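Local coordinates for protein dihydrocoumarin hydrolase, AncDHCH1 (Pseudomonas sp., PDB 6C2C) that probably hydrolyses the lactone dihydrocoumarin at a two-zinc site, as a reconstructed ancestral enzyme of the metallo-beta-lactamase superfamily related to methyl-parathion hydrolase, at residues G77-L82 with V112-I117; P195-L200 with Y212-K217; F19-L24 with K103-Q108. One frame throughout, in Å; residues are numbered along the deposited sequence.

The chain opens contact 3 at strand 19-24, then runs through strands 27-39 and 65-75 to 77-82, where contact 1 opens. Contact 3 closes first, at the end of helix 98-104. Contact 1 closes soon after, at strand 114-116, so the two cross. Contact 2 follows in series and closes a short hairpin between 197-201 and 210-216. Contact 1 lies within the sheet that runs from 19-24 to 140-142; contact 3 ties the outermost strand 19-24 to the end of helix 98-104. Contact 2 belongs to the second mixed sheet. The two sheets meet where Tyr-116 and Val-81 of contact 1 pack on Tyr-212 and Ile-197 of contact 2. Leu-80 also touches Tyr-107, joining contact 1 to contact 3.

Contact 1 (G77-L82 with V112-I117); sequences GSKLVL and VDEIYI
Asp-113 reaches across to the backbone of Leu-80. Its CG lies anti to the carbonyl carbon (chi1 -65°), and Asp-113 OD2 takes the Leu-80 N-H at 2.8 Å. The bond is nearly straight, 173° at the hydrogen, and uses the anti side of the carboxylate. In return Asp-113 N donates to Leu-80 O, also at 2.8 Å, so backbone and carboxylate together clasp Leu-80 where the strand begins. A water joins OD2 to Ser-78 O. Further along, the strands pair in parallel. Leu-82 N bonds to Glu-114 O at 3.0 Å, and Tyr-116 N to Leu-82 O at 2.8 Å. The side chains of Leu-80 and Val-112 cross at about a right angle, with Leu-80 CD2 4.0 Å from Val-112 CG2. Leu-82 shares a face with Ile-115, its CB against Ile-115 CG1, and also touches Val-112 CG1. Val-81 and Glu-114 lie side by side on the other face, pointing the same way. The Glu-114 chain is extended beyond CG, and Glu-114 OE2 accepts from Tyr-116 OH at 2.7 Å, from above the carboxylate plane. A water bridges Lys-79 NZ and Glu-114 OE1, which are 4.4 Å apart, too far for a salt bridge. The pairing is that of a beta-alpha-beta unit: strand 80-83, helix 98-104, strand 114-116. Strand 114-116 leads into the zinc ligands His-119, His-121, Asp-123 and His-124, as in the metallo-beta-lactamase fold.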
ATOM      1  N   GLY A  77      10.186  -9.629 -16.230  1.00 13.43           N
ATOM      2  CA  GLY A  77      11.196 -10.011 -17.248  1.00 17.26           C
ATOM      3  C   GLY A  77      11.593  -8.897 -18.176  1.00 15.44           C
ATOM      4  O   GLY A  77      12.777  -8.635 -18.333  1.00 18.28           O
ATOM      5  N   SER A  78      10.638  -8.193 -18.750  1.00 15.45           N
ATOM      6  CA  SER A  78      10.972  -7.047 -19.590  1.00 17.25           C
ATOM      7  C   SER A  78      10.998  -5.745 -18.806  1.00 16.05           C
ATOM      8  O   SER A  78      11.607  -4.784 -19.279  1.00 16.27           O
ATOM      9  CB  SER A  78       9.987  -6.941 -20.757  1.00 25.24           C
ATOM     10  OG  SER A  78       8.677  -6.810 -20.321  1.00 25.18           O
ATOM     11  N   LYS A  79      10.398  -5.704 -17.604  1.00 14.12           N
ATOM     12  CA  LYS A  79      10.247  -4.475 -16.832  1.00 13.43           C
ATOM     13  C   LYS A  79      10.392  -4.804 -15.352  1.00 11.10           C
ATOM     14  O   LYS A  79       9.975  -5.872 -14.905  1.00 13.65           O
ATOM     15  CB  LYS A  79       8.841  -3.839 -17.019  1.00 13.75           C
ATOM     16  CG  LYS A  79       8.520  -3.403 -18.426  1.00 17.98           C
ATOM     17  CD  LYS A  79       9.302  -2.121 -18.800  1.00 14.76           C
ATOM     18  CE  LYS A  79       8.689  -1.690 -20.115  1.00 19.68           C
ATOM     19  NZ  LYS A  79       9.442  -0.599 -20.726  1.00 20.13           N
ATOM     20  N   LEU A  80      11.028  -3.924 -14.600  1.00 10.50           N
ATOM     21  CA  LEU A  80      10.933  -3.962 -13.134  1.00  9.49           C
ATOM     22  C   LEU A  80      10.030  -2.805 -12.708  1.00 11.64           C
ATOM     23  O   LEU A  80      10.358  -1.633 -12.930  1.00 10.31           O
ATOM     24  CB  LEU A  80      12.304  -3.835 -12.482  1.00 10.01           C
ATOM     25  CG  LEU A  80      12.326  -4.021 -10.964  1.00 11.54           C
ATOM     26  CD1 LEU A  80      11.874  -5.458 -10.509  1.00 10.28           C
ATOM     27  CD2 LEU A  80      13.739  -3.702 -10.400  1.00  9.52           C
ATOM     28  N   VAL A  81       8.894  -3.126 -12.081  1.00 10.16           N
ATOM     29  CA  VAL A  81       7.930  -2.098 -11.725  0.52  9.90           C
ATOM     30  C   VAL A  81       7.619  -2.189 -10.249  1.00 10.07           C
ATOM     31  O   VAL A  81       7.606  -3.262  -9.649  1.00 12.80           O
ATOM     32  CB  VAL A  81       6.652  -2.207 -12.563  0.52 10.80           C
ATOM     33  CG1 VAL A  81       7.025  -2.111 -14.060  0.52 12.20           C
ATOM     34  CG2 VAL A  81       5.984  -3.505 -12.272  0.52 10.31           C
ATOM     35  N   LEU A  82       7.431  -1.033  -9.659  1.00 10.72           N
ATOM     36  CA  LEU A  82       7.189  -0.938  -8.220  1.00 10.13           C
ATOM     37  C   LEU A  82       5.833  -0.276  -8.036  1.00 10.98           C
ATOM     38  O   LEU A  82       5.603   0.826  -8.574  1.00 10.16           O
ATOM     39  CB  LEU A  82       8.283  -0.137  -7.552  1.00  9.59           C
ATOM     40  CG  LEU A  82       8.062   0.198  -6.073  1.00  9.01           C
ATOM     41  CD1 LEU A  82       7.926  -1.071  -5.239  1.00 10.63           C
ATOM     42  CD2 LEU A  82       9.191   1.081  -5.521  1.00 11.70           C
ATOM     43  N   VAL A 112      14.700   0.161 -11.178  1.00 11.19           N
ATOM     44  CA  VAL A 112      13.247   0.265 -11.313  1.00 10.97           C
ATOM     45  C   VAL A 112      12.892   1.090 -12.569  1.00 10.65           C
ATOM     46  O   VAL A 112      13.355   2.218 -12.729  1.00 11.40           O
ATOM     47  CB  VAL A 112      12.648   0.872 -10.034  1.00 10.30           C
ATOM     48  CG1 VAL A 112      11.126   1.036 -10.222  1.00 11.47           C
ATOM     49  CG2 VAL A 112      12.916  -0.060  -8.833  1.00 10.40           C
ATOM     50  N   ASP A 113      12.092   0.494 -13.458  1.00 10.67           N
ATOM     51  CA  ASP A 113      11.713   1.118 -14.731  1.00 10.49           C
ATOM     52  C   ASP A 113      10.501   2.015 -14.616  1.00 10.55           C
ATOM     53  O   ASP A 113      10.465   3.117 -15.206  1.00 12.89           O
ATOM     54  CB  ASP A 113      11.412   0.003 -15.749  1.00 10.32           C
ATOM     55  CG  ASP A 113      12.648  -0.808 -16.081  1.00 18.83           C
ATOM     56  OD1 ASP A 113      13.690  -0.203 -16.432  1.00 15.29           O
ATOM     57  OD2 ASP A 113      12.573  -2.047 -16.012  1.00 14.46           O
ATOM     58  N   GLU A 114       9.469   1.563 -13.880  1.00 11.11           N
ATOM     59  CA  GLU A 114       8.217   2.300 -13.788  1.00 11.02           C
ATOM     60  C   GLU A 114       7.735   2.109 -12.370  1.00  9.37           C
ATOM     61  O   GLU A 114       7.974   1.067 -11.750  1.00 10.00           O
ATOM     62  CB  GLU A 114       7.162   1.831 -14.821  1.00 12.58           C
ATOM     63  CG  GLU A 114       7.697   2.015 -16.253  1.00 12.43           C
ATOM     64  CD  GLU A 114       6.631   2.017 -17.320  1.00 15.39           C
ATOM     65  OE1 GLU A 114       6.998   2.242 -18.502  1.00 18.01           O
ATOM     66  OE2 GLU A 114       5.443   1.843 -17.007  1.00 11.95           O
ATOM     67  N   ILE A 115       7.043   3.136 -11.869  1.00  8.88           N
ATOM     68  CA  ILE A 115       6.476   3.112 -10.515  1.00  9.02           C
ATOM     69  C   ILE A 115       5.016   3.491 -10.675  1.00 10.95           C
ATOM     70  O   ILE A 115       4.704   4.511 -11.289  1.00 11.01           O
ATOM     71  CB  ILE A 115       7.208   4.097  -9.584  1.00  9.39           C
ATOM     72  CG1 ILE A 115       8.665   3.609  -9.419  1.00  9.05           C
ATOM     73  CG2 ILE A 115       6.451   4.167  -8.233  1.00  9.29           C
ATOM     74  CD1 ILE A 115       9.589   4.662  -8.655  1.00 11.44           C
ATOM     75  N   TYR A 116       4.113   2.660 -10.153  1.00  8.10           N
ATOM     76  CA  TYR A 116       2.672   2.916 -10.241  1.00  9.09           C
ATOM     77  C   TYR A 116       2.142   3.241  -8.853  1.00 10.03           C
ATOM     78  O   TYR A 116       2.391   2.530  -7.890  1.00 10.63           O
ATOM     79  CB  TYR A 116       1.909   1.718 -10.832  1.00 12.31           C
ATOM     80  CG  TYR A 116       2.442   1.280 -12.193  1.00 10.28           C
ATOM     81  CD1 TYR A 116       3.011   2.184 -13.083  1.00  8.40           C
ATOM     82  CD2 TYR A 116       2.407  -0.057 -12.537  1.00 13.50           C
ATOM     83  CE1 TYR A 116       3.511   1.758 -14.364  1.00 10.81           C
ATOM     84  CE2 TYR A 116       2.907  -0.483 -13.801  1.00 13.85           C
ATOM     85  CZ  TYR A 116       3.492   0.449 -14.638  1.00 11.67           C
ATOM     86  OH  TYR A 116       3.974  -0.065 -15.866  1.00 11.77           O
ATOM     87  N   ILE A 117       1.495   4.399  -8.728  1.00  9.93           N
ATOM     88  CA  ILE A 117       1.047   4.917  -7.447  1.00 10.03           C
ATOM     89  C   ILE A 117      -0.453   4.680  -7.318  1.00  9.43           C
ATOM     90  O   ILE A 117      -1.245   5.127  -8.170  1.00 10.44           O
ATOM     91  CB  ILE A 117       1.379   6.412  -7.371  1.00 10.43           C
ATOM     92  CG1 ILE A 117       2.893   6.637  -7.409  1.00  9.84           C
ATOM     93  CG2 ILE A 117       0.714   7.022  -6.149  1.00 10.79           C
ATOM     94  CD1 ILE A 117       3.621   5.924  -6.234  1.00 11.51           C
TER
HETATM   95  O   HOH W   1      13.625  -3.103 -18.432  1.00 14.02           O
HETATM   96  O   HOH W   2       9.590   1.561 -18.997  1.00 16.69           O

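Contact 2 (P195-L200 with Y212-K217)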
ATOM      1  N   PRO A 195       2.867  -4.799 -20.625  1.00 15.08           N
ATOM      2  CA  PRO A 195       2.326  -6.155 -20.749  1.00 12.47           C
ATOM      3  C   PRO A 195       2.287  -6.834 -19.388  1.00 14.54           C
ATOM      4  O   PRO A 195       3.292  -6.865 -18.671  1.00 16.38           O
ATOM      5  CB  PRO A 195       3.312  -6.826 -21.723  1.00 16.65           C
ATOM      6  CG  PRO A 195       3.758  -5.667 -22.633  1.00 17.13           C
ATOM      7  CD  PRO A 195       3.914  -4.513 -21.628  1.00 16.02           C
ATOM      8  N   GLY A 196       1.112  -7.311 -19.022  1.00 13.55           N
ATOM      9  CA  GLY A 196       0.928  -7.968 -17.736  1.00 16.09           C
ATOM     10  C   GLY A 196       0.438  -7.086 -16.588  1.00 14.68           C
ATOM     11  O   GLY A 196       0.127  -7.626 -15.526  1.00 13.15           O
ATOM     12  N   ILE A 197       0.404  -5.754 -16.739  1.00 11.26           N
ATOM     13  CA  ILE A 197      -0.057  -4.868 -15.638  1.00 10.55           C
ATOM     14  C   ILE A 197      -0.983  -3.784 -16.212  1.00 11.83           C
ATOM     15  O   ILE A 197      -0.600  -3.010 -17.116  1.00 12.24           O
ATOM     16  CB  ILE A 197       1.111  -4.209 -14.877  1.00 12.13           C
ATOM     17  CG1 ILE A 197       2.139  -5.275 -14.474  1.00 14.04           C
ATOM     18  CG2 ILE A 197       0.570  -3.488 -13.658  1.00 12.39           C
ATOM     19  CD1 ILE A 197       3.349  -4.642 -13.770  1.00 12.78           C
ATOM     20  N   LYS A 198      -2.160  -3.651 -15.591  1.00 11.17           N
ATOM     21  CA  LYS A 198      -3.151  -2.653 -15.984  1.00 11.80           C
ATOM     22  C   LYS A 198      -3.581  -1.854 -14.772  1.00 10.13           C
ATOM     23  O   LYS A 198      -3.545  -2.335 -13.629  1.00 13.05           O
ATOM     24  CB  LYS A 198      -4.431  -3.275 -16.579  1.00 15.22           C
ATOM     25  CG  LYS A 198      -4.190  -4.304 -17.675  1.00 20.90           C
ATOM     26  CD  LYS A 198      -5.519  -4.901 -18.130  1.00 23.28           C
ATOM     27  CE  LYS A 198      -5.239  -5.829 -19.338  1.00 33.50           C
ATOM     28  NZ  LYS A 198      -6.235  -6.953 -19.472  1.00 53.58           N
ATOM     29  N   ALA A 199      -3.890  -0.589 -15.050  1.00  9.77           N
ATOM     30  CA  ALA A 199      -4.557   0.274 -14.097  1.00 10.64           C
ATOM     31  C   ALA A 199      -6.054   0.062 -14.195  1.00 11.47           C
ATOM     32  O   ALA A 199      -6.613   0.005 -15.305  1.00 12.46           O
ATOM     33  CB  ALA A 199      -4.275   1.735 -14.427  1.00 11.32           C
ATOM     34  N   LEU A 200      -6.682  -0.114 -13.047  1.00 11.13           N
ATOM     35  CA  LEU A 200      -8.107  -0.297 -12.931  1.00 14.28           C
ATOM     36  C   LEU A 200      -8.643   0.798 -11.964  1.00 12.41           C
ATOM     37  O   LEU A 200      -8.328   0.832 -10.838  1.00 12.03           O
ATOM     38  CB  LEU A 200      -8.429  -1.698 -12.424  1.00 12.98           C
ATOM     39  CG  LEU A 200      -9.897  -1.981 -12.182  1.00 16.94           C
ATOM     40  CD1 LEU A 200     -10.509  -2.288 -13.536  1.00 22.98           C
ATOM     41  CD2 LEU A 200     -10.081  -3.150 -11.258  1.00 20.66           C
ATOM     42  N   TYR A 212      -4.129  -1.931  -9.278  1.00  8.52           N
ATOM     43  CA  TYR A 212      -3.258  -2.410 -10.360  1.00  9.64           C
ATOM     44  C   TYR A 212      -3.423  -3.912 -10.479  1.00 10.58           C
ATOM     45  O   TYR A 212      -3.237  -4.665  -9.492  1.00 11.99           O
ATOM     46  CB  TYR A 212      -1.773  -2.028 -10.182  1.00 10.63           C
ATOM     47  CG  TYR A 212      -1.636  -0.522 -10.223  1.00  9.06           C
ATOM     48  CD1 TYR A 212      -1.680   0.150 -11.462  1.00  8.78           C
ATOM     49  CD2 TYR A 212      -1.528   0.211  -9.057  1.00  8.43           C
ATOM     50  CE1 TYR A 212      -1.611   1.510 -11.552  1.00  7.90           C
ATOM     51  CE2 TYR A 212      -1.448   1.639  -9.129  1.00  9.19           C
ATOM     52  CZ  TYR A 212      -1.547   2.257 -10.385  1.00  9.20           C
ATOM     53  OH  TYR A 212      -1.449   3.658 -10.522  1.00  9.54           O
ATOM     54  N   VAL A 213      -3.718  -4.350 -11.696  1.00  8.52           N
ATOM     55  CA  VAL A 213      -4.049  -5.758 -11.957  1.00 10.88           C
ATOM     56  C   VAL A 213      -2.854  -6.392 -12.648  1.00 10.90           C
ATOM     57  O   VAL A 213      -2.450  -5.945 -13.734  1.00 10.50           O
ATOM     58  CB  VAL A 213      -5.293  -5.879 -12.823  1.00 12.73           C
ATOM     59  CG1 VAL A 213      -5.558  -7.354 -13.151  1.00 13.67           C
ATOM     60  CG2 VAL A 213      -6.462  -5.119 -12.154  1.00 14.61           C
ATOM     61  N   VAL A 214      -2.226  -7.383 -11.998  1.00  9.99           N
ATOM     62  CA  VAL A 214      -1.010  -8.021 -12.493  1.00  9.89           C
ATOM     63  C   VAL A 214      -1.358  -9.424 -12.937  1.00 10.18           C
ATOM     64  O   VAL A 214      -1.976 -10.154 -12.170  1.00 13.38           O
ATOM     65  CB  VAL A 214       0.043  -8.097 -11.381  1.00 11.19           C
ATOM     66  CG1 VAL A 214       1.333  -8.718 -11.910  1.00 10.58           C
ATOM     67  CG2 VAL A 214       0.256  -6.667 -10.802  1.00 10.82           C
ATOM     68  N   GLU A 215      -1.036  -9.801 -14.171  1.00 10.35           N
ATOM     69  CA  GLU A 215      -1.426 -11.139 -14.624  0.55 12.67           C
ATOM     70  C   GLU A 215      -0.334 -11.756 -15.473  1.00 13.21           C
ATOM     71  O   GLU A 215       0.228 -11.107 -16.362  1.00 15.12           O
ATOM     72  CB  GLU A 215      -2.740 -11.123 -15.424  0.55 13.85           C
ATOM     73  CG  GLU A 215      -3.190 -12.512 -15.738  0.55 15.12           C
ATOM     74  CD  GLU A 215      -4.670 -12.603 -16.063  0.55 17.66           C
ATOM     75  OE1 GLU A 215      -5.365 -11.571 -16.096  0.55 22.34           O
ATOM     76  OE2 GLU A 215      -5.149 -13.729 -16.264  0.55 22.75           O
ATOM     77  N   SER A 216      -0.029 -13.018 -15.170  1.00 12.39           N
ATOM     78  CA  SER A 216       0.903 -13.772 -15.987  1.00 13.98           C
ATOM     79  C   SER A 216       0.474 -15.228 -16.039  1.00 14.07           C
ATOM     80  O   SER A 216       0.278 -15.835 -14.999  1.00 14.40           O
ATOM     81  CB  SER A 216       2.322 -13.692 -15.430  1.00 15.13           C
ATOM     82  OG  SER A 216       3.195 -14.539 -16.235  1.00 15.50           O
ATOM     83  N   LYS A 217       0.373 -15.802 -17.257  1.00 16.32           N
ATOM     84  CA  LYS A 217       0.099 -17.243 -17.414  1.00 17.11           C
ATOM     85  C   LYS A 217      -1.112 -17.664 -16.572  1.00 17.19           C
ATOM     86  O   LYS A 217      -1.103 -18.697 -15.877  1.00 21.15           O
ATOM     87  CB  LYS A 217       1.349 -18.070 -17.089  1.00 18.45           C
ATOM     88  CG  LYS A 217       2.509 -17.708 -17.979  1.00 21.08           C
ATOM     89  CD  LYS A 217       2.149 -17.879 -19.446  1.00 25.60           C
ATOM     90  CE  LYS A 217       3.304 -17.500 -20.429  1.00 29.04           C
ATOM     91  NZ  LYS A 217       4.530 -18.345 -20.303  1.00 30.76           N
TER
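Strands 197-200 and 212-216 run antiparallel at 154°, with Lys-198 and Val-213 as a hydrogen-bonded pair and Ile-197/Val-214 and Ala-199/Tyr-212 as the non-hydrogen-bonded pairs beside it. Lys-198 N donates to Val-213 O at 3.0 Å, and Val-213 N to Lys-198 O at 2.8 Å. Gly-196 O accepts from Glu-215 N at 2.8 Å. Gly-196 has a positive phi, where a side chain would collide with the carbonyl oxygen of Pro-195. Ile-197, Ala-199, Tyr-212 and Val-214 share the buried face. Tyr-212 CG lies anti to the carbonyl carbon (chi1 -63°), which carries the ring across to Ala-199. There Tyr-212 CE1 is 3.9 Å from Ala-199 CB, and Tyr-212 CD1 is 3.9 Å from Ala-199 CA. Ile-197 CG2 turns to the partner strand, 4.3 Å from Val-214 CG2. Val-213 is on the opposite face with Lys-198. Val-213 CG2 touches Leu-200 CB at 4.0 Å, whereas the tip of Lys-198 leads away from the partner strand. Tyr-212 OH hydrogen-bonds to Ile-117 O, and its ring meets that of Tyr-116 with the planes about 30° apart. The hairpin thus packs against the sheet that holds strands 80-83 and 114-116 through Tyr-212 and Ile-197, the latter on Val-81. Within its own sheet, strand 191-194 flanks 197-201, and strand 219-223 lies along 210-216.

Contact 3 (F19-L24 with K103-Q108); sequences FYRMML and KAAGYQ
Phe-19, in the edge strand 19-24, packs on Ala-105 at the Schellman motif that ends helix 98-104. This is the tight part. The ring lies flat over the backbone, with Ala-105 CA 3.7 Å from the Phe-19 centroid and only 1° off the ring normal, a CH-pi contact. Ala-105 CB sits over the same ring, 3.7 Å from Phe-19 CG, and Ala-104 CB meets Phe-19 CE1 at 3.8 Å. Phe-19 CG stands between the backbone N and the carbonyl carbon (chi1 70°), which brings the ring over the helix end. Ala-105 is buried, and the chain then turns away at Gly-106, whose N bonds back to Lys-103 O. Thr-30 of strand 27-39 touches both Phe-19 and Ala-105. Arg-21 forms the polar side. Its chain bends at chi2 and chi3 and brings the guanidinium end-on to the helix terminus. Phe-19 CD2 lies over one face of that group, and NH1 also bonds to Thr-30 OG1. The positive charge would probably be favoured near the carbonyls of a helix C-terminus. The looser part is a water and Tyr-107. The water donates to Ala-104 O at 2.8 Å and accepts a weak bond from Arg-21 NH2. Tyr-107 adds little; its hydroxyl bonds to Glu-28. Both end nitrogens of Arg-21 grip the one oxygen Ala-105 O, NH1 at 2.9 Å on a lone pair and NH2 at 3.0 Å from above the carbonyl plane.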
ATOM      1  N   PHE A  19      10.697  -8.236   3.411  1.00 11.09           N
ATOM      2  CA  PHE A  19      10.300  -8.531   2.030  1.00 10.84           C
ATOM      3  C   PHE A  19       9.804  -9.961   1.987  1.00 11.52           C
ATOM      4  O   PHE A  19      10.167 -10.791   2.843  1.00 12.44           O
ATOM      5  CB  PHE A  19      11.416  -8.274   0.992  1.00 11.01           C
ATOM      6  CG  PHE A  19      12.587  -9.238   1.027  1.00 10.14           C
ATOM      7  CD1 PHE A  19      13.660  -8.971   1.884  1.00  9.74           C
ATOM      8  CD2 PHE A  19      12.620 -10.361   0.199  1.00 12.87           C
ATOM      9  CE1 PHE A  19      14.765  -9.828   1.908  1.00 10.12           C
ATOM     10  CE2 PHE A  19      13.729 -11.213   0.210  1.00 10.99           C
ATOM     11  CZ  PHE A  19      14.781 -10.925   1.048  1.00 11.39           C
ATOM     12  N   TYR A  20       8.936 -10.239   1.013  1.00  9.84           N
ATOM     13  CA  TYR A  20       8.380 -11.582   0.859  1.00 10.52           C
ATOM     14  C   TYR A  20       8.275 -11.867  -0.625  1.00 11.54           C
ATOM     15  O   TYR A  20       7.602 -11.134  -1.354  1.00 10.82           O
ATOM     16  CB  TYR A  20       7.004 -11.703   1.557  1.00  9.87           C
ATOM     17  CG  TYR A  20       6.491 -13.092   1.390  1.00 10.14           C
ATOM     18  CD1 TYR A  20       7.085 -14.145   2.070  1.00 13.06           C
ATOM     19  CD2 TYR A  20       5.480 -13.374   0.478  1.00 10.81           C
ATOM     20  CE1 TYR A  20       6.682 -15.448   1.864  1.00 11.80           C
ATOM     21  CE2 TYR A  20       5.029 -14.677   0.254  1.00 12.08           C
ATOM     22  CZ  TYR A  20       5.660 -15.723   0.937  1.00 14.44           C
ATOM     23  OH  TYR A  20       5.209 -17.014   0.718  1.00 16.72           O
ATOM     24  N   ARG A  21       8.956 -12.923  -1.093  1.00 10.56           N
ATOM     25  CA  ARG A  21       8.975 -13.305  -2.503  1.00 10.11           C
ATOM     26  C   ARG A  21       7.837 -14.255  -2.835  1.00 10.05           C
ATOM     27  O   ARG A  21       7.605 -15.234  -2.118  1.00 10.94           O
ATOM     28  CB  ARG A  21      10.297 -14.021  -2.798  1.00  9.15           C
ATOM     29  CG  ARG A  21      10.713 -13.911  -4.269  1.00  9.90           C
ATOM     30  CD  ARG A  21      11.375 -12.523  -4.496  1.00 12.00           C
ATOM     31  NE  ARG A  21      12.710 -12.589  -3.885  1.00 11.80           N
ATOM     32  CZ  ARG A  21      13.553 -11.569  -3.828  1.00 12.11           C
ATOM     33  NH1 ARG A  21      13.231 -10.388  -4.350  1.00  9.94           N
ATOM     34  NH2 ARG A  21      14.744 -11.761  -3.263  1.00 10.93           N
ATOM     35  N   MET A  22       7.204 -14.036  -3.990  1.00  9.59           N
ATOM     36  CA  MET A  22       6.119 -14.898  -4.448  1.00 10.81           C
ATOM     37  C   MET A  22       6.165 -14.941  -5.968  1.00 11.91           C
ATOM     38  O   MET A  22       6.165 -13.881  -6.585  1.00 14.01           O
ATOM     39  CB  MET A  22       4.757 -14.361  -3.946  1.00 12.43           C
ATOM     40  CG  MET A  22       3.600 -15.301  -4.206  1.00 14.66           C
ATOM     41  SD  MET A  22       2.037 -14.503  -3.860  1.00 14.98           S
ATOM     42  CE  MET A  22       1.887 -13.418  -5.260  1.00 15.48           C
ATOM     43  N   MET A  23       6.167 -16.124  -6.575  1.00 11.66           N
ATOM     44  CA  MET A  23       6.027 -16.194  -8.020  1.00 11.30           C
ATOM     45  C   MET A  23       4.574 -16.090  -8.428  1.00 12.42           C
ATOM     46  O   MET A  23       3.658 -16.537  -7.707  1.00 15.05           O
ATOM     47  CB  MET A  23       6.643 -17.487  -8.588  1.00 12.11           C
ATOM     48  CG  MET A  23       8.135 -17.565  -8.407  1.00 15.58           C
ATOM     49  SD  MET A  23       9.042 -16.236  -9.208  1.00 17.19           S
ATOM     50  CE  MET A  23       8.563 -16.406 -10.936  1.00 17.19           C
ATOM     51  N   LEU A  24       4.361 -15.424  -9.574  1.00 13.21           N
ATOM     52  CA  LEU A  24       3.021 -15.232 -10.150  1.00 13.16           C
ATOM     53  C   LEU A  24       3.180 -15.537 -11.640  1.00 14.09           C
ATOM     54  O   LEU A  24       3.552 -14.656 -12.430  1.00 11.90           O
ATOM     55  CB  LEU A  24       2.519 -13.800  -9.882  1.00 12.11           C
ATOM     56  CG  LEU A  24       1.091 -13.615 -10.413  1.00 11.52           C
ATOM     57  CD1 LEU A  24       0.068 -14.049  -9.339  1.00 13.26           C
ATOM     58  CD2 LEU A  24       0.807 -12.140 -10.740  1.00 12.44           C
ATOM     59  N   LYS A 103      16.668  -3.190  -0.938  1.00 11.10           N
ATOM     60  CA  LYS A 103      18.057  -3.636  -1.017  1.00  9.85           C
ATOM     61  C   LYS A 103      18.201  -5.058  -0.500  1.00 11.19           C
ATOM     62  O   LYS A 103      18.877  -5.886  -1.120  1.00 12.62           O
ATOM     63  CB  LYS A 103      18.938  -2.709  -0.194  1.00 12.71           C
ATOM     64  CG  LYS A 103      20.460  -3.032  -0.189  1.00 15.12           C
ATOM     65  CD  LYS A 103      21.190  -2.089   0.834  1.00 18.03           C
ATOM     66  CE  LYS A 103      22.721  -2.333   0.907  1.00 18.76           C
ATOM     67  NZ  LYS A 103      23.272  -1.829  -0.340  1.00 21.76           N
ATOM     68  N   ALA A 104      17.560  -5.350   0.629  1.00 11.27           N
ATOM     69  CA  ALA A 104      17.643  -6.726   1.139  1.00 10.71           C
ATOM     70  C   ALA A 104      17.028  -7.723   0.165  1.00 12.06           C
ATOM     71  O   ALA A 104      17.487  -8.879   0.069  1.00 11.76           O
ATOM     72  CB  ALA A 104      16.984  -6.802   2.511  1.00  9.41           C
ATOM     73  N   ALA A 105      16.015  -7.285  -0.598  1.00 11.30           N
ATOM     74  CA  ALA A 105      15.352  -8.123  -1.585  1.00 10.45           C
ATOM     75  C   ALA A 105      16.167  -8.289  -2.854  1.00 10.60           C
ATOM     76  O   ALA A 105      15.750  -9.020  -3.769  1.00 11.62           O
ATOM     77  CB  ALA A 105      13.978  -7.510  -1.912  1.00  9.47           C
ATOM     78  N   GLY A 106      17.315  -7.632  -2.928  1.00 10.99           N
ATOM     79  CA  GLY A 106      18.216  -7.943  -4.021  1.00 10.63           C
ATOM     80  C   GLY A 106      18.131  -6.984  -5.193  1.00 12.39           C
ATOM     81  O   GLY A 106      18.714  -7.289  -6.251  1.00 12.59           O
ATOM     82  N   TYR A 107      17.473  -5.827  -5.036  1.00  9.96           N
ATOM     83  CA  TYR A 107      17.384  -4.852  -6.112  1.00 12.09           C
ATOM     84  C   TYR A 107      17.870  -3.490  -5.661  1.00 12.48           C
ATOM     85  O   TYR A 107      17.879  -3.150  -4.467  1.00 14.97           O
ATOM     86  CB  TYR A 107      15.939  -4.714  -6.616  1.00 14.13           C
ATOM     87  CG  TYR A 107      15.432  -5.938  -7.294  1.00 11.02           C
ATOM     88  CD1 TYR A 107      15.845  -6.246  -8.605  1.00 13.89           C
ATOM     89  CD2 TYR A 107      14.622  -6.863  -6.631  1.00 10.87           C
ATOM     90  CE1 TYR A 107      15.386  -7.391  -9.262  1.00 12.54           C
ATOM     91  CE2 TYR A 107      14.138  -8.005  -7.297  1.00  9.94           C
ATOM     92  CZ  TYR A 107      14.532  -8.264  -8.612  1.00 13.03           C
ATOM     93  OH  TYR A 107      14.047  -9.367  -9.298  1.00 12.04           O
ATOM     94  N   GLN A 108      18.243  -2.665  -6.648  1.00 12.03           N
ATOM     95  CA  GLN A 108      18.666  -1.313  -6.391  1.00 11.95           C
ATOM     96  C   GLN A 108      17.687  -0.346  -7.013  1.00 10.60           C
ATOM     97  O   GLN A 108      17.074  -0.670  -8.035  1.00 10.93           O
ATOM     98  CB  GLN A 108      20.057  -1.028  -6.974  1.00 13.53           C
ATOM     99  CG  GLN A 108      21.187  -1.797  -6.243  1.00 16.71           C
ATOM    100  CD  GLN A 108      21.224  -3.249  -6.663  1.00 22.42           C
ATOM    101  OE1 GLN A 108      20.927  -4.184  -5.864  1.00 30.90           O
ATOM    102  NE2 GLN A 108      21.569  -3.467  -7.928  1.00 23.60           N
TER
HETATM  103  O   HOH W   3      17.300 -11.052  -1.714  1.00 14.18           O